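Local coordinates for toxin protein (Yersinia entomophaga, PDB 6AQK), which probably acts as an ADP-ribosyltransferase, the C-terminal toxin domain of an RHS protein, transferring ADP-ribose from NAD+ to a target molecule, at residues T102-T107 and S141-S146; I161-D166 and N191-T196. All coordinates share one frame; numbering follows the deposited sequence.

Contact 1. Residues T102-T107 and S141-S146; sequences TFRGDT and SPLIMS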
loop_
_atom_site.group_PDB
_atom_site.type_symbol
_atom_site.label_atom_id
_atom_site.label_comp_id
_atom_site.label_asym_id
_atom_site.label_seq_id
_atom_site.Cartn_x
_atom_site.Cartn_y
_atom_site.Cartn_z
ATOM N N THR A 102 1.456 -6.471 11.083
ATOM C CA THR A 102 0.893 -5.132 10.879
ATOM C C THR A 102 -0.401 -5.275 10.050
ATOM O O THR A 102 -0.790 -6.386 9.645
ATOM C CB THR A 102 1.826 -4.192 10.182
ATOM O OG1 THR A 102 2.067 -4.652 8.837
ATOM C CG2 THR A 102 3.040 -4.031 10.938
ATOM N N PHE A 103 -1.136 -4.164 9.941
ATOM C CA PHE A 103 -2.432 -4.125 9.419
ATOM C C PHE A 103 -2.580 -2.922 8.570
ATOM O O PHE A 103 -1.984 -1.874 8.843
ATOM C CB PHE A 103 -3.541 -4.086 10.533
ATOM C CG PHE A 103 -3.387 -5.188 11.518
ATOM C CD1 PHE A 103 -2.591 -5.005 12.635
ATOM C CD2 PHE A 103 -4.046 -6.378 11.338
ATOM C CE1 PHE A 103 -2.347 -6.065 13.500
ATOM C CE2 PHE A 103 -3.851 -7.438 12.237
ATOM C CZ PHE A 103 -2.991 -7.265 13.319
ATOM N N ARG A 104 -3.354 -3.098 7.522
ATOM C CA ARG A 104 -3.696 -1.976 6.633
ATOM C C ARG A 104 -5.142 -1.953 6.234
ATOM O O ARG A 104 -5.706 -2.953 5.859
ATOM C CB ARG A 104 -2.832 -2.064 5.349
ATOM C CG ARG A 104 -3.121 -0.932 4.380
ATOM C CD ARG A 104 -2.140 -0.994 3.200
ATOM N NE ARG A 104 -2.595 -0.077 2.164
ATOM C CZ ARG A 104 -2.235 1.196 2.040
ATOM N NH1 ARG A 104 -1.332 1.763 2.826
ATOM N NH2 ARG A 104 -2.765 1.894 1.091
ATOM N N GLY A 105 -5.725 -0.727 6.160
ATOM C CA GLY A 105 -7.061 -0.519 5.706
ATOM C C GLY A 105 -7.027 0.083 4.326
ATOM O O GLY A 105 -6.208 0.940 4.053
ATOM N N ASP A 106 -7.818 -0.454 3.422
ATOM C CA ASP A 106 -7.992 0.095 2.054
ATOM C C ASP A 106 -9.493 0.158 1.705
ATOM O O ASP A 106 -10.331 -0.672 2.118
ATOM C CB ASP A 106 -7.211 -0.715 0.967
ATOM C CG ASP A 106 -5.733 -0.256 0.780
ATOM O OD1 ASP A 106 -5.474 0.988 0.630
ATOM O OD2 ASP A 106 -4.843 -1.138 0.811
ATOM N N THR A 107 -9.803 1.108 0.860
ATOM C CA THR A 107 -11.092 1.190 0.261
ATOM C C THR A 107 -11.202 0.239 -0.942
ATOM O O THR A 107 -10.186 -0.331 -1.418
ATOM C CB THR A 107 -11.405 2.612 -0.258
ATOM O OG1 THR A 107 -10.682 2.833 -1.460
ATOM C CG2 THR A 107 -11.062 3.664 0.796
ATOM N N SER A 141 4.909 -5.015 -4.570
ATOM C CA SER A 141 3.861 -4.093 -4.220
ATOM C C SER A 141 4.072 -2.875 -5.129
ATOM O O SER A 141 5.221 -2.446 -5.357
ATOM C CB SER A 141 3.963 -3.713 -2.764
ATOM O OG SER A 141 3.083 -2.652 -2.519
ATOM N N PRO A 142 2.988 -2.366 -5.690
ATOM C CA PRO A 142 3.140 -1.270 -6.623
ATOM C C PRO A 142 3.061 0.079 -5.980
ATOM O O PRO A 142 2.892 1.102 -6.710
ATOM C CB PRO A 142 1.947 -1.475 -7.581
ATOM C CG PRO A 142 0.881 -1.975 -6.691
ATOM C CD PRO A 142 1.596 -2.875 -5.673
ATOM N N LEU A 143 3.104 0.143 -4.653
ATOM C CA LEU A 143 3.240 1.430 -3.915
ATOM C C LEU A 143 4.221 1.285 -2.774
ATOM O O LEU A 143 4.604 0.149 -2.329
ATOM C CB LEU A 143 1.880 1.913 -3.372
ATOM C CG LEU A 143 1.273 1.037 -2.262
ATOM C CD1 LEU A 143 0.225 1.746 -1.450
ATOM C CD2 LEU A 143 0.701 -0.267 -2.864
ATOM N N ILE A 144 4.594 2.441 -2.223
ATOM C CA ILE A 144 5.189 2.513 -0.907
ATOM C C ILE A 144 4.018 2.370 0.097
ATOM O O ILE A 144 3.145 3.234 0.213
ATOM C CB ILE A 144 5.934 3.888 -0.693
ATOM C CG1 ILE A 144 7.133 3.944 -1.644
ATOM C CG2 ILE A 144 6.284 4.116 0.792
ATOM C CD1 ILE A 144 7.835 5.298 -1.766
ATOM N N MET A 145 3.996 1.300 0.827
ATOM C CA MET A 145 2.815 0.954 1.558
ATOM C C MET A 145 2.980 1.180 3.063
ATOM O O MET A 145 3.832 0.556 3.694
ATOM C CB MET A 145 2.526 -0.583 1.312
ATOM C CG MET A 145 1.244 -1.011 1.965
ATOM S SD MET A 145 0.963 -2.779 1.793
ATOM C CE MET A 145 0.077 -2.707 0.288
ATOM N N SER A 146 2.054 1.955 3.654
ATOM C CA SER A 146 1.994 2.171 5.077
ATOM C C SER A 146 1.107 1.153 5.700
ATOM O O SER A 146 0.172 0.676 5.062
ATOM C CB SER A 146 1.450 3.549 5.400
ATOM O OG SER A 146 0.118 3.700 4.883
HETATM O O HOH W 1 0.914 3.929 1.913
#

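Contact 2. Residues I161-D166 and N191-T196; sequences IMWHFD and NRMKIT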
loop_
_atom_site.group_PDB
_atom_site.type_symbol
_atom_site.label_atom_id
_atom_site.label_comp_id
_atom_site.label_asym_id
_atom_site.label_seq_id
_atom_site.Cartn_x
_atom_site.Cartn_y
_atom_site.Cartn_z
ATOM N N ILE A 161 -11.660 -3.042 3.238
ATOM C CA ILE A 161 -10.687 -4.123 3.077
ATOM C C ILE A 161 -9.615 -3.920 4.144
ATOM O O ILE A 161 -9.125 -2.809 4.375
ATOM C CB ILE A 161 -10.049 -4.069 1.666
ATOM C CG1 ILE A 161 -11.164 -4.236 0.627
ATOM C CG2 ILE A 161 -8.959 -5.130 1.490
ATOM C CD1 ILE A 161 -10.822 -3.840 -0.772
ATOM N N MET A 162 -9.242 -4.997 4.810
ATOM C CA MET A 162 -8.131 -4.940 5.730
ATOM C C MET A 162 -7.107 -6.004 5.336
ATOM O O MET A 162 -7.449 -7.163 5.113
ATOM C CB MET A 162 -8.526 -5.165 7.187
ATOM C CG MET A 162 -7.389 -4.912 8.164
ATOM S SD MET A 162 -7.698 -5.438 9.903
ATOM C CE MET A 162 -7.294 -7.142 9.695
ATOM N N TRP A 163 -5.848 -5.622 5.282
ATOM C CA TRP A 163 -4.780 -6.574 5.174
ATOM C C TRP A 163 -4.241 -6.940 6.554
ATOM O O TRP A 163 -4.094 -6.103 7.418
ATOM C CB TRP A 163 -3.610 -5.973 4.404
ATOM C CG TRP A 163 -3.856 -5.324 3.082
ATOM C CD1 TRP A 163 -4.489 -4.142 2.840
ATOM C CD2 TRP A 163 -3.357 -5.781 1.769
ATOM N NE1 TRP A 163 -4.439 -3.826 1.497
ATOM C CE2 TRP A 163 -3.748 -4.799 0.819
ATOM C CE3 TRP A 163 -2.653 -6.900 1.319
ATOM C CZ2 TRP A 163 -3.416 -4.895 -0.524
ATOM C CZ3 TRP A 163 -2.308 -6.977 -0.012
ATOM C CH2 TRP A 163 -2.730 -5.994 -0.927
ATOM N N HIS A 164 -3.903 -8.208 6.721
ATOM C CA HIS A 164 -3.259 -8.682 7.926
ATOM C C HIS A 164 -1.958 -9.285 7.479
ATOM O O HIS A 164 -1.934 -10.346 6.847
ATOM C CB HIS A 164 -4.123 -9.730 8.618
ATOM C CG HIS A 164 -3.521 -10.255 9.871
ATOM N ND1 HIS A 164 -4.048 -11.322 10.550
ATOM C CD2 HIS A 164 -2.419 -9.867 10.559
ATOM C CE1 HIS A 164 -3.318 -11.556 11.627
ATOM N NE2 HIS A 164 -2.327 -10.680 11.659
ATOM N N PHE A 165 -0.889 -8.569 7.808
ATOM C CA PHE A 165 0.476 -8.904 7.417
ATOM C C PHE A 165 1.194 -9.658 8.509
ATOM O O PHE A 165 1.236 -9.239 9.657
ATOM C CB PHE A 165 1.222 -7.650 7.111
ATOM C CG PHE A 165 0.739 -6.982 5.840
ATOM C CD1 PHE A 165 0.802 -7.636 4.613
ATOM C CD2 PHE A 165 0.244 -5.701 5.877
ATOM C CE1 PHE A 165 0.313 -7.045 3.459
ATOM C CE2 PHE A 165 -0.259 -5.135 4.750
ATOM C CZ PHE A 165 -0.189 -5.757 3.559
ATOM N N ASP A 166 1.703 -10.808 8.110
ATOM C CA ASP A 166 2.694 -11.567 8.893
ATOM C C ASP A 166 4.094 -11.159 8.428
ATOM O O ASP A 166 4.456 -11.366 7.272
ATOM C CB ASP A 166 2.413 -13.066 8.666
ATOM C CG ASP A 166 3.408 -13.974 9.340
ATOM O OD1 ASP A 166 4.143 -13.516 10.234
ATOM O OD2 ASP A 166 3.431 -15.179 8.978
ATOM N N ASN A 191 8.175 -3.949 -2.653
ATOM C CA ASN A 191 8.231 -4.889 -1.555
ATOM C C ASN A 191 7.575 -6.199 -1.974
ATOM O O ASN A 191 6.486 -6.195 -2.558
ATOM C CB ASN A 191 7.501 -4.287 -0.361
ATOM C CG ASN A 191 7.476 -5.195 0.831
ATOM O OD1 ASN A 191 8.531 -5.550 1.317
ATOM N ND2 ASN A 191 6.270 -5.564 1.305
ATOM N N ARG A 192 8.234 -7.304 -1.643
ATOM C CA ARG A 192 7.725 -8.623 -1.947
ATOM C C ARG A 192 6.813 -9.122 -0.871
ATOM O O ARG A 192 7.173 -9.128 0.300
ATOM C CB ARG A 192 8.904 -9.623 -2.142
ATOM C CG ARG A 192 9.665 -9.343 -3.443
ATOM C CD ARG A 192 10.835 -10.270 -3.767
ATOM N NE ARG A 192 11.322 -10.969 -2.590
ATOM C CZ ARG A 192 11.214 -12.282 -2.334
ATOM N NH1 ARG A 192 11.719 -12.754 -1.209
ATOM N NH2 ARG A 192 10.640 -13.143 -3.184
ATOM N N MET A 193 5.660 -9.597 -1.292
ATOM C CA MET A 193 4.696 -10.219 -0.385
ATOM C C MET A 193 4.096 -11.480 -1.025
ATOM O O MET A 193 4.040 -11.627 -2.246
ATOM C CB MET A 193 3.615 -9.245 0.021
ATOM C CG MET A 193 2.673 -8.782 -1.057
ATOM S SD MET A 193 1.305 -7.711 -0.446
ATOM C CE MET A 193 2.249 -6.363 0.210
ATOM N N LYS A 194 3.634 -12.369 -0.171
ATOM C CA LYS A 194 2.991 -13.605 -0.585
ATOM C C LYS A 194 1.573 -13.578 -0.055
ATOM O O LYS A 194 1.432 -13.508 1.147
ATOM C CB LYS A 194 3.772 -14.776 -0.020
ATOM C CG LYS A 194 3.210 -16.139 -0.370
ATOM C CD LYS A 194 4.029 -17.117 0.456
ATOM C CE LYS A 194 3.484 -18.533 0.489
ATOM N NZ LYS A 194 3.928 -19.224 -0.751
ATOM N N ILE A 195 0.594 -13.517 -0.951
ATOM C CA ILE A 195 -0.811 -13.534 -0.566
ATOM C C ILE A 195 -1.099 -14.989 -0.204
ATOM O O ILE A 195 -0.915 -15.898 -1.050
ATOM C CB ILE A 195 -1.755 -13.111 -1.680
ATOM C CG1 ILE A 195 -1.320 -11.760 -2.311
ATOM C CG2 ILE A 195 -3.214 -13.045 -1.154
ATOM C CD1 ILE A 195 -1.139 -10.643 -1.321
ATOM N N THR A 196 -1.575 -15.205 1.021
ATOM C CA THR A 196 -1.924 -16.547 1.417
ATOM C C THR A 196 -3.394 -16.844 1.536
ATOM O O THR A 196 -3.781 -18.027 1.472
ATOM C CB THR A 196 -1.230 -16.954 2.715
ATOM O OG1 THR A 196 -1.711 -16.136 3.777
ATOM C CG2 THR A 196 0.271 -16.687 2.574
#

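Contact 1. Residues T102-T107 and S141-S146
Arg104 reaches from its strand to the backbone of Ser146 and shows how one long side chain can tie two separate pieces of a fold together. Arg104 CB is already within 4.1 Å of Ser146 O, and the chain then runs straight out, with CG anti to the backbone N (chi1 -180°) and no bend before NE. CG passes the same carbonyl oxygen. Arg104 CD meets both that oxygen, Ser146 O at 3.4 Å, and the Met145 chain, with Met145 CG at 3.6 Å and SD and CE also near. At the head the nitrogens divide their work. Arg104 NH1 donates to Ser146 O at 2.9 Å, with an N-H...O angle of 164° and the oxygen lying in the guanidinium plane. NE and NH2 grip the Asp106 carboxylate side-on: Arg104 NE lies 2.8 Å from Asp106 OD2 and NH2 2.9 Å from OD1, the second bond being more bent (134°) and tilted from the guanidinium plane. Over one guanidinium face sits Leu143 CD1, 3.9 Å from Arg104 NH2. A water donates to Ile144 O and accepts from Ser146 N, with a weak bond from NH1 besides. Arg104, Ser146 and Glu184, which Ser146 touches, are consistent with the R-S-E signature lining the NAD+ site in related ADP-ribosyltransferases. Carboxylate and carbonyl together thus fix the guanidinium in rotation.

Contact 2. Residues I161-D166 and N191-T196
Met193 places its CG between its own backbone N and carbonyl carbon (chi1 67°), and a turn at chi3 (61°) folds the methyl group back toward Phe165, while Trp163 and Phe165 both set their rings anti to the carbonyl carbon. The outcome is a pair of Met-aromatic contacts on one face of a mixed five-stranded sheet, reaching across strand 220-226, which separates the strands bearing these residues. The axes of the two short segments stay 9.1 Å apart at their closest and lie 116° from each other in direction, so side chains alone make the junction. The sulfur approaches the Trp163 six-membered ring obliquely, SD standing 4.8 Å from its centroid, and lies at the edge of the Phe165 ring. Its nearest indole atom is Trp163 CZ3, 3.7 Å from Met193 SD. Trp163 and Met193 cross at about a right angle. Beyond them Ile195 brings CD1 to the indole edge, near the ring plane. All four side chains are buried, and Met145 of strand 145-148 packs against both Phe165 and Met193. Polar business is kept at the other end of the indole, whose NE1 donates to Asp106 OD2. The Met193 methyl CE rests 3.8 Å from Phe165 CE1.

In the fold
Contact 1 closes before contact 2 opens along the chain, yet their centres lie only about 9 Å apart. The common element is the mixed sheet: strand 101-106, at one edge, pairs antiparallel with strand 161-167, which runs parallel to strand 220-226, and strand 192-200 comes next. Contact 1 ties the edge strand to residues 143-146, leading into strand 145-148 of a separate two-stranded sheet with 184-187; contact 2 bridges two strands of the larger sheet over strand 220-226. Backbone pairing of Arg104 with Trp163 joins them directly, and Phe103 stacks on His164. Contact 1 probably lies at the NAD+ site of the ADP-ribosyltransferase fold, with contact 2 packing apolar side chains beside it.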